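Local atomic coordinates of fatty Acyl-Adenylate Ligase (Escherichia coli, PDB entry 3PBK), a protein that belongs to the ANL superfamily of AMP-binding enzymes, whose members pair a large N-terminal domain with a smaller C-terminal one. Residues N37-L45 / Q260-N268; L26-M36 / Q48-A56. All coordinates share one frame; numbering follows the deposited sequence.

Interaction 1 (N37-L45 / Q260-N268); sequences NFYDRRCQL and QWLKLISKN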
loop_
_atom_site.group_PDB
_atom_site.type_symbol
_atom_site.label_atom_id
_atom_site.label_comp_id
_atom_site.label_asym_id
_atom_site.label_seq_id
_atom_site.Cartn_x
_atom_site.Cartn_y
_atom_site.Cartn_z
ATOM N N ASN A 37 -18.437 7.439 6.003
ATOM C CA ASN A 37 -18.484 8.802 6.486
ATOM C C ASN A 37 -17.195 9.563 6.157
ATOM O O ASN A 37 -16.119 9.227 6.644
ATOM C CB ASN A 37 -18.782 8.799 7.981
ATOM C CG ASN A 37 -19.976 7.922 8.323
ATOM O OD1 ASN A 37 -21.091 8.416 8.495
ATOM N ND2 ASN A 37 -19.754 6.612 8.399
ATOM N N PHE A 38 -17.321 10.580 5.309
ATOM C CA PHE A 38 -16.187 11.389 4.895
ATOM C C PHE A 38 -16.015 12.619 5.772
ATOM O O PHE A 38 -16.916 13.456 5.860
ATOM C CB PHE A 38 -16.367 11.808 3.451
ATOM C CG PHE A 38 -16.617 10.664 2.533
ATOM C CD1 PHE A 38 -15.568 10.062 1.859
ATOM C CD2 PHE A 38 -17.902 10.174 2.351
ATOM C CE1 PHE A 38 -15.788 9.002 1.006
ATOM C CE2 PHE A 38 -18.138 9.110 1.495
ATOM C CZ PHE A 38 -17.076 8.522 0.820
ATOM N N TYR A 39 -14.850 12.728 6.404
ATOM C CA TYR A 39 -14.586 13.806 7.344
ATOM C C TYR A 39 -13.578 14.797 6.794
ATOM O O TYR A 39 -12.648 14.406 6.092
ATOM C CB TYR A 39 -14.088 13.236 8.666
ATOM C CG TYR A 39 -15.190 12.699 9.548
ATOM C CD1 TYR A 39 -15.680 11.417 9.376
ATOM C CD2 TYR A 39 -15.749 13.477 10.549
ATOM C CE1 TYR A 39 -16.690 10.920 10.184
ATOM C CE2 TYR A 39 -16.761 12.987 11.364
ATOM C CZ TYR A 39 -17.225 11.707 11.179
ATOM O OH TYR A 39 -18.236 11.215 11.979
ATOM N N ASP A 40 -13.767 16.081 7.108
ATOM C CA ASP A 40 -12.824 17.125 6.694
ATOM C C ASP A 40 -11.594 17.155 7.612
ATOM O O ASP A 40 -11.479 16.329 8.511
ATOM C CB ASP A 40 -13.511 18.501 6.579
ATOM C CG ASP A 40 -13.753 19.182 7.939
ATOM O OD1 ASP A 40 -13.169 18.747 8.959
ATOM O OD2 ASP A 40 -14.527 20.175 7.980
ATOM N N ARG A 41 -10.683 18.098 7.395
ATOM C CA ARG A 41 -9.424 18.102 8.140
ATOM C C ARG A 41 -9.564 18.561 9.597
ATOM O O ARG A 41 -8.581 18.619 10.342
ATOM C CB ARG A 41 -8.340 18.904 7.410
ATOM C CG ARG A 41 -8.544 20.403 7.423
ATOM C CD ARG A 41 -7.272 21.123 6.992
ATOM N NE ARG A 41 -7.546 22.495 6.568
ATOM C CZ ARG A 41 -8.051 22.828 5.379
ATOM N NH1 ARG A 41 -8.347 21.887 4.486
ATOM N NH2 ARG A 41 -8.262 24.107 5.081
ATOM N N ARG A 42 -10.789 18.880 9.999
ATOM C CA ARG A 42 -11.078 19.188 11.394
ATOM C C ARG A 42 -12.055 18.179 11.985
ATOM O O ARG A 42 -12.866 18.516 12.851
ATOM C CB ARG A 42 -11.635 20.602 11.530
ATOM C CG ARG A 42 -10.590 21.674 11.361
ATOM C CD ARG A 42 -11.053 23.000 11.930
ATOM N NE ARG A 42 -9.967 23.977 11.942
ATOM C CZ ARG A 42 -9.744 24.859 10.973
ATOM N NH1 ARG A 42 -10.540 24.900 9.909
ATOM N NH2 ARG A 42 -8.722 25.701 11.068
ATOM N N CYS A 43 -11.967 16.938 11.513
ATOM C CA CYS A 43 -12.878 15.871 11.930
ATOM C C CYS A 43 -14.311 16.345 12.044
ATOM O O CYS A 43 -14.942 16.201 13.096
ATOM C CB CYS A 43 -12.425 15.252 13.240
ATOM S SG CYS A 43 -10.762 14.641 13.091
ATOM N N GLN A 44 -14.807 16.917 10.953
ATOM C CA GLN A 44 -16.194 17.326 10.854
ATOM C C GLN A 44 -16.831 16.559 9.708
ATOM O O GLN A 44 -16.277 16.515 8.605
ATOM C CB GLN A 44 -16.277 18.829 10.603
ATOM C CG GLN A 44 -15.852 19.662 11.792
ATOM C CD GLN A 44 -16.683 19.345 13.017
ATOM O OE1 GLN A 44 -17.916 19.278 12.941
ATOM N NE2 GLN A 44 -16.014 19.127 14.152
ATOM N N LEU A 45 -17.983 15.948 9.969
ATOM C CA LEU A 45 -18.675 15.179 8.941
ATOM C C LEU A 45 -19.006 16.066 7.743
ATOM O O LEU A 45 -19.751 17.039 7.870
ATOM C CB LEU A 45 -19.953 14.555 9.488
ATOM C CG LEU A 45 -20.384 13.219 8.875
ATOM C CD1 LEU A 45 -21.897 13.114 8.894
ATOM C CD2 LEU A 45 -19.844 13.025 7.462
ATOM N N GLN A 260 -4.926 14.254 13.497
ATOM C CA GLN A 260 -6.344 14.229 13.186
ATOM C C GLN A 260 -6.845 12.792 12.961
ATOM O O GLN A 260 -8.037 12.510 13.063
ATOM C CB GLN A 260 -6.651 15.164 12.016
ATOM C CG GLN A 260 -6.614 16.635 12.426
ATOM C CD GLN A 260 -7.594 16.949 13.561
ATOM O OE1 GLN A 260 -8.781 17.188 13.323
ATOM N NE2 GLN A 260 -7.096 16.957 14.796
ATOM N N TRP A 261 -5.912 11.888 12.685
ATOM C CA TRP A 261 -6.203 10.469 12.514
ATOM C C TRP A 261 -6.593 9.866 13.850
ATOM O O TRP A 261 -7.619 9.209 13.970
ATOM C CB TRP A 261 -4.973 9.758 11.932
ATOM C CG TRP A 261 -5.024 8.274 11.917
ATOM C CD1 TRP A 261 -6.119 7.503 11.749
ATOM C CD2 TRP A 261 -3.914 7.375 12.044
ATOM N NE1 TRP A 261 -5.773 6.177 11.782
ATOM C CE2 TRP A 261 -4.424 6.075 11.958
ATOM C CE3 TRP A 261 -2.543 7.547 12.234
ATOM C CZ2 TRP A 261 -3.606 4.947 12.050
ATOM C CZ3 TRP A 261 -1.734 6.424 12.323
ATOM C CH2 TRP A 261 -2.266 5.144 12.231
ATOM N N LEU A 262 -5.781 10.106 14.868
ATOM C CA LEU A 262 -6.077 9.574 16.186
ATOM C C LEU A 262 -7.307 10.276 16.740
ATOM O O LEU A 262 -8.106 9.666 17.458
ATOM C CB LEU A 262 -4.885 9.751 17.130
ATOM C CG LEU A 262 -3.517 9.288 16.630
ATOM C CD1 LEU A 262 -2.510 9.328 17.759
ATOM C CD2 LEU A 262 -3.604 7.896 16.041
ATOM N N LYS A 263 -7.452 11.559 16.414
ATOM C CA LYS A 263 -8.642 12.298 16.801
ATOM C C LYS A 263 -9.880 11.543 16.336
ATOM O O LYS A 263 -10.732 11.148 17.133
ATOM C CB LYS A 263 -8.632 13.681 16.162
ATOM C CG LYS A 263 -7.810 14.718 16.895
ATOM C CD LYS A 263 -8.516 15.211 18.152
ATOM C CE LYS A 263 -8.450 16.733 18.249
ATOM N NZ LYS A 263 -7.175 17.285 17.698
ATOM N N LEU A 264 -9.962 11.340 15.030
ATOM C CA LEU A 264 -11.110 10.694 14.427
ATOM C C LEU A 264 -11.426 9.376 15.129
ATOM O O LEU A 264 -12.580 9.118 15.474
ATOM C CB LEU A 264 -10.864 10.489 12.928
ATOM C CG LEU A 264 -12.069 10.449 11.989
ATOM C CD1 LEU A 264 -12.382 9.037 11.600
ATOM C CD2 LEU A 264 -13.275 11.096 12.627
ATOM N N ILE A 265 -10.411 8.545 15.352
ATOM C CA ILE A 265 -10.630 7.280 16.044
ATOM C C ILE A 265 -11.330 7.529 17.373
ATOM O O ILE A 265 -12.408 6.997 17.620
ATOM C CB ILE A 265 -9.320 6.510 16.303
ATOM C CG1 ILE A 265 -8.732 5.975 15.003
ATOM C CG2 ILE A 265 -9.560 5.345 17.238
ATOM C CD1 ILE A 265 -7.375 5.347 15.183
ATOM N N SER A 266 -10.725 8.354 18.223
ATOM C CA SER A 266 -11.274 8.631 19.549
ATOM C C SER A 266 -12.664 9.283 19.510
ATOM O O SER A 266 -13.486 9.074 20.410
ATOM C CB SER A 266 -10.306 9.498 20.350
ATOM O OG SER A 266 -10.934 10.011 21.507
ATOM N N LYS A 267 -12.916 10.062 18.459
ATOM C CA LYS A 267 -14.179 10.783 18.304
ATOM C C LYS A 267 -15.377 9.850 18.184
ATOM O O LYS A 267 -16.413 10.067 18.809
ATOM C CB LYS A 267 -14.132 11.696 17.075
ATOM C CG LYS A 267 -15.352 12.599 16.923
ATOM C CD LYS A 267 -15.420 13.206 15.531
ATOM C CE LYS A 267 -16.644 14.100 15.358
ATOM N NZ LYS A 267 -16.380 15.531 15.726
ATOM N N ASN A 268 -15.235 8.819 17.365
ATOM C CA ASN A 268 -16.329 7.903 17.099
ATOM C C ASN A 268 -16.116 6.547 17.744
ATOM O O ASN A 268 -16.767 5.562 17.363
ATOM C CB ASN A 268 -16.506 7.721 15.591
ATOM C CG ASN A 268 -17.025 8.969 14.912
ATOM O OD1 ASN A 268 -16.978 9.085 13.687
ATOM N ND2 ASN A 268 -17.530 9.915 15.704
#

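Interaction 2 (L26-M36 / Q48-A56); sequences LDYAALSSAGM and QLEYQTLKA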
loop_
_atom_site.group_PDB
_atom_site.type_symbol
_atom_site.label_atom_id
_atom_site.label_comp_id
_atom_site.label_asym_id
_atom_site.label_seq_id
_atom_site.Cartn_x
_atom_site.Cartn_y
_atom_site.Cartn_z
ATOM N N LEU A 26 -22.169 -6.235 -1.867
ATOM C CA LEU A 26 -22.822 -4.964 -1.604
ATOM C C LEU A 26 -24.337 -5.104 -1.497
ATOM O O LEU A 26 -24.985 -4.363 -0.758
ATOM C CB LEU A 26 -22.464 -3.942 -2.684
ATOM C CG LEU A 26 -23.272 -2.641 -2.682
ATOM C CD1 LEU A 26 -23.211 -1.991 -1.319
ATOM C CD2 LEU A 26 -22.765 -1.700 -3.742
ATOM N N ASP A 27 -24.902 -6.040 -2.251
ATOM C CA ASP A 27 -26.336 -6.272 -2.214
ATOM C C ASP A 27 -26.760 -6.591 -0.799
ATOM O O ASP A 27 -27.796 -6.125 -0.329
ATOM C CB ASP A 27 -26.714 -7.433 -3.125
ATOM C CG ASP A 27 -27.139 -6.976 -4.501
ATOM O OD1 ASP A 27 -27.111 -5.751 -4.764
ATOM O OD2 ASP A 27 -27.514 -7.840 -5.317
ATOM N N TYR A 28 -25.943 -7.387 -0.122
ATOM C CA TYR A 28 -26.196 -7.752 1.258
ATOM C C TYR A 28 -26.020 -6.575 2.213
ATOM O O TYR A 28 -26.752 -6.466 3.194
ATOM C CB TYR A 28 -25.267 -8.885 1.683
ATOM C CG TYR A 28 -25.559 -9.395 3.072
ATOM C CD1 TYR A 28 -26.538 -10.359 3.280
ATOM C CD2 TYR A 28 -24.871 -8.910 4.175
ATOM C CE1 TYR A 28 -26.824 -10.828 4.534
ATOM C CE2 TYR A 28 -25.148 -9.376 5.445
ATOM C CZ TYR A 28 -26.127 -10.337 5.614
ATOM O OH TYR A 28 -26.425 -10.818 6.863
ATOM N N ALA A 29 -25.048 -5.706 1.937
ATOM C CA ALA A 29 -24.727 -4.601 2.838
ATOM C C ALA A 29 -25.748 -3.485 2.741
ATOM O O ALA A 29 -25.946 -2.729 3.684
ATOM C CB ALA A 29 -23.334 -4.067 2.560
ATOM N N ALA A 30 -26.394 -3.378 1.590
ATOM C CA ALA A 30 -27.436 -2.380 1.412
ATOM C C ALA A 30 -28.643 -2.726 2.270
ATOM O O ALA A 30 -29.611 -1.974 2.309
ATOM C CB ALA A 30 -27.838 -2.279 -0.049
ATOM N N LEU A 31 -28.584 -3.870 2.947
ATOM C CA LEU A 31 -29.646 -4.285 3.862
ATOM C C LEU A 31 -29.326 -3.911 5.308
ATOM O O LEU A 31 -30.150 -4.105 6.198
ATOM C CB LEU A 31 -29.901 -5.798 3.776
ATOM C CG LEU A 31 -30.205 -6.437 2.416
ATOM C CD1 LEU A 31 -30.334 -7.950 2.551
ATOM C CD2 LEU A 31 -31.450 -5.837 1.778
ATOM N N SER A 32 -28.123 -3.394 5.541
ATOM C CA SER A 32 -27.711 -2.966 6.877
ATOM C C SER A 32 -28.001 -1.483 7.012
ATOM O O SER A 32 -28.638 -0.906 6.128
ATOM C CB SER A 32 -26.220 -3.222 7.097
ATOM O OG SER A 32 -25.429 -2.415 6.235
ATOM N N SER A 33 -27.538 -0.867 8.101
ATOM C CA SER A 33 -27.701 0.580 8.286
ATOM C C SER A 33 -26.341 1.285 8.311
ATOM O O SER A 33 -26.233 2.485 8.599
ATOM C CB SER A 33 -28.523 0.892 9.546
ATOM O OG SER A 33 -27.851 0.509 10.733
ATOM N N ALA A 34 -25.301 0.525 7.996
ATOM C CA ALA A 34 -23.946 1.059 7.984
ATOM C C ALA A 34 -23.648 1.761 6.675
ATOM O O ALA A 34 -24.423 1.693 5.715
ATOM C CB ALA A 34 -22.928 -0.049 8.233
ATOM N N GLY A 35 -22.511 2.434 6.645
ATOM C CA GLY A 35 -22.096 3.122 5.449
ATOM C C GLY A 35 -20.786 3.826 5.689
ATOM O O GLY A 35 -20.103 3.572 6.682
HETATM N N MSE A 36 -20.446 4.721 4.772
HETATM C CA MSE A 36 -19.214 5.474 4.863
HETATM C C MSE A 36 -19.446 6.896 5.336
HETATM O O MSE A 36 -20.497 7.485 5.098
HETATM C CB MSE A 36 -18.535 5.501 3.509
HETATM C CG MSE A 36 -17.914 4.193 3.141
HETATM SE SE MSE A 36 -18.365 3.777 1.311
HETATM C CE MSE A 36 -17.022 2.396 0.939
ATOM N N GLN A 48 -21.868 11.893 3.884
ATOM C CA GLN A 48 -22.138 10.525 4.312
ATOM C C GLN A 48 -22.695 9.685 3.156
ATOM O O GLN A 48 -23.326 10.204 2.230
ATOM C CB GLN A 48 -23.101 10.529 5.495
ATOM C CG GLN A 48 -23.337 9.168 6.102
ATOM C CD GLN A 48 -24.099 9.247 7.418
ATOM O OE1 GLN A 48 -23.883 10.162 8.220
ATOM N NE2 GLN A 48 -24.995 8.284 7.650
ATOM N N LEU A 49 -22.444 8.383 3.200
ATOM C CA LEU A 49 -22.891 7.491 2.145
ATOM C C LEU A 49 -23.251 6.154 2.757
ATOM O O LEU A 49 -22.366 5.391 3.145
ATOM C CB LEU A 49 -21.796 7.299 1.100
ATOM C CG LEU A 49 -22.200 6.387 -0.056
ATOM C CD1 LEU A 49 -23.505 6.868 -0.661
ATOM C CD2 LEU A 49 -21.120 6.320 -1.120
ATOM N N GLU A 50 -24.550 5.879 2.857
ATOM C CA GLU A 50 -25.017 4.588 3.349
ATOM C C GLU A 50 -24.934 3.518 2.272
ATOM O O GLU A 50 -25.113 3.796 1.085
ATOM C CB GLU A 50 -26.441 4.701 3.870
ATOM C CG GLU A 50 -26.524 5.554 5.100
ATOM C CD GLU A 50 -27.877 6.184 5.269
ATOM O OE1 GLU A 50 -28.789 5.487 5.776
ATOM O OE2 GLU A 50 -28.020 7.375 4.895
ATOM N N TYR A 51 -24.649 2.291 2.679
ATOM C CA TYR A 51 -24.514 1.224 1.707
ATOM C C TYR A 51 -25.826 1.048 0.954
ATOM O O TYR A 51 -25.831 0.906 -0.274
ATOM C CB TYR A 51 -24.087 -0.078 2.382
ATOM C CG TYR A 51 -22.703 -0.011 2.980
ATOM C CD1 TYR A 51 -21.624 0.440 2.223
ATOM C CD2 TYR A 51 -22.471 -0.401 4.298
ATOM C CE1 TYR A 51 -20.363 0.503 2.755
ATOM C CE2 TYR A 51 -21.208 -0.341 4.838
ATOM C CZ TYR A 51 -20.158 0.108 4.058
ATOM O OH TYR A 51 -18.892 0.174 4.582
ATOM N N GLN A 52 -26.933 1.066 1.695
ATOM C CA GLN A 52 -28.255 1.049 1.089
ATOM C C GLN A 52 -28.287 2.018 -0.084
ATOM O O GLN A 52 -28.623 1.638 -1.204
ATOM C CB GLN A 52 -29.311 1.450 2.113
ATOM C CG GLN A 52 -30.719 1.551 1.545
ATOM C CD GLN A 52 -31.758 1.940 2.592
ATOM O OE1 GLN A 52 -31.421 2.314 3.728
ATOM N NE2 GLN A 52 -33.032 1.847 2.212
ATOM N N THR A 53 -27.920 3.268 0.189
ATOM C CA THR A 53 -27.895 4.324 -0.817
ATOM C C THR A 53 -26.855 4.056 -1.904
ATOM O O THR A 53 -27.103 4.273 -3.090
ATOM C CB THR A 53 -27.613 5.688 -0.159
ATOM O OG1 THR A 53 -28.762 6.111 0.592
ATOM C CG2 THR A 53 -27.268 6.735 -1.206
ATOM N N LEU A 54 -25.683 3.593 -1.493
ATOM C CA LEU A 54 -24.622 3.281 -2.440
ATOM C C LEU A 54 -25.085 2.276 -3.503
ATOM O O LEU A 54 -24.843 2.465 -4.694
ATOM C CB LEU A 54 -23.393 2.758 -1.706
ATOM C CG LEU A 54 -22.446 1.939 -2.576
ATOM C CD1 LEU A 54 -21.696 2.813 -3.569
ATOM C CD2 LEU A 54 -21.482 1.182 -1.696
ATOM N N LYS A 55 -25.753 1.211 -3.071
ATOM C CA LYS A 55 -26.331 0.234 -3.996
ATOM C C LYS A 55 -27.159 0.905 -5.116
ATOM O O LYS A 55 -26.977 0.621 -6.305
ATOM C CB LYS A 55 -27.200 -0.756 -3.213
ATOM C CG LYS A 55 -27.812 -1.874 -4.035
ATOM C CD LYS A 55 -29.134 -2.321 -3.428
ATOM C CE LYS A 55 -29.388 -3.811 -3.661
ATOM N NZ LYS A 55 -29.396 -4.196 -5.102
ATOM N N ALA A 56 -28.067 1.796 -4.722
ATOM C CA ALA A 56 -28.913 2.511 -5.665
ATOM C C ALA A 56 -28.068 3.307 -6.643
ATOM O O ALA A 56 -28.145 3.107 -7.853
ATOM C CB ALA A 56 -29.865 3.428 -4.928
#

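Interaction 1 (N37-L45 / Q260-N268)
The ammonium group of Lys267 in helix 260-267 donates to the main-chain oxygen of Cys43, with NZ 3.1 Å from O and the lysine nitrogen almost in line with the carbonyl (C=O...N angle 174°). The acceptor sits in the turn of the beta hairpin formed by strands 35-39 and 45-50, so the contact ties the hairpin tip, at the margin of the large mixed sheet, to a helix some 215 residues later in the chain. Within the turn, OD1 of Asp40 accepts from the backbone N-H of Arg42 (N to OD1 2.6 Å), the Asx turn, and from that of Gln44 on the other face of the carboxylate. This double grip probably helps to shape the loop that presents Cys43, whose SG enters between helix side chains and lies 3.9 Å from Lys263 CB and 4.2 Å from Leu264 CB. Leu264 crosses Tyr39 at about a right angle and sets CD2 over the middle of the ring, 3.9 Å from the centroid, a CH-pi contact. The side chains of Tyr39, Leu264 and Asn268 also touch Asp247 of the neighbouring strand 246-248. The extended Lys267 chain passes beside the same phenol and bends at its last torsion (chi4 90°), carrying NZ to the turn, while its CE stays 4.1 Å from Tyr39 CE2.

Interaction 2 (L26-M36 / Q48-A56)
Lys55 and Asp27 form a salt bridge, NZ to OD1 at 2.8 Å, between the first turns of helix 51-67 and the last turns of helix 22-29. The ammonium approaches from above the carboxylate plane. Both charges have further partners: Glu59 forms a salt bridge with Lys55, Arg171 one with Asp27 OD2, and the Tyr95 hydroxyl hydrogen-bonds to OD1. Beyond the salt bridge, the backbones join as an antiparallel hairpin, with Met36 and Leu49 a hydrogen-bonded pair (Met36 N to Leu49 O 2.6 Å). Where the second strand gives way to helix, Tyr51 N donates nearly straight (176°) to a lone pair of Ala34 O, 3.1 Å away. With CG anti to the carbonyl carbon (chi1 -66°), the Tyr51 ring lies against Gly35, whose CA stands over its centre, 3.7 Å from the centroid, in a CH-pi contact. Selenomethionine Met36 brings SE obliquely to the ring, a Met-aromatic contact, and Tyr51 OH hydrogen-bonds to Leu244 O. Leu26 CD1 packs on Leu54 CD2 at 3.6 Å, and Ala30 CB rests on the aliphatic part of Lys55. A salt bridge, backbone hydrogen bonds and apolar packing together join the two units, and the shared charges probably keep Asp27 and Lys55 ionised.

Overall arrangement
Both contacts use the hairpin of strands 35-39 and 45-50, one at each end, with centres about 21 Å apart. They meet directly along the strands, where the Phe38 ring packs on Leu49 (CE2 to CB 4.1 Å). Interaction 2 works at the base, where the strands join their flanking helices; it is the larger and more buried of the two, built on regular strand pairing, an enclosed tyrosine and a salt bridge. Interaction 1 lies at the turn and mixes a buried Tyr39-Leu264 pair with exposed polar groups, relying on side-chain to backbone bonding. Its partner helix is distant in sequence, whereas the segments of interaction 2 are only 12 residues apart.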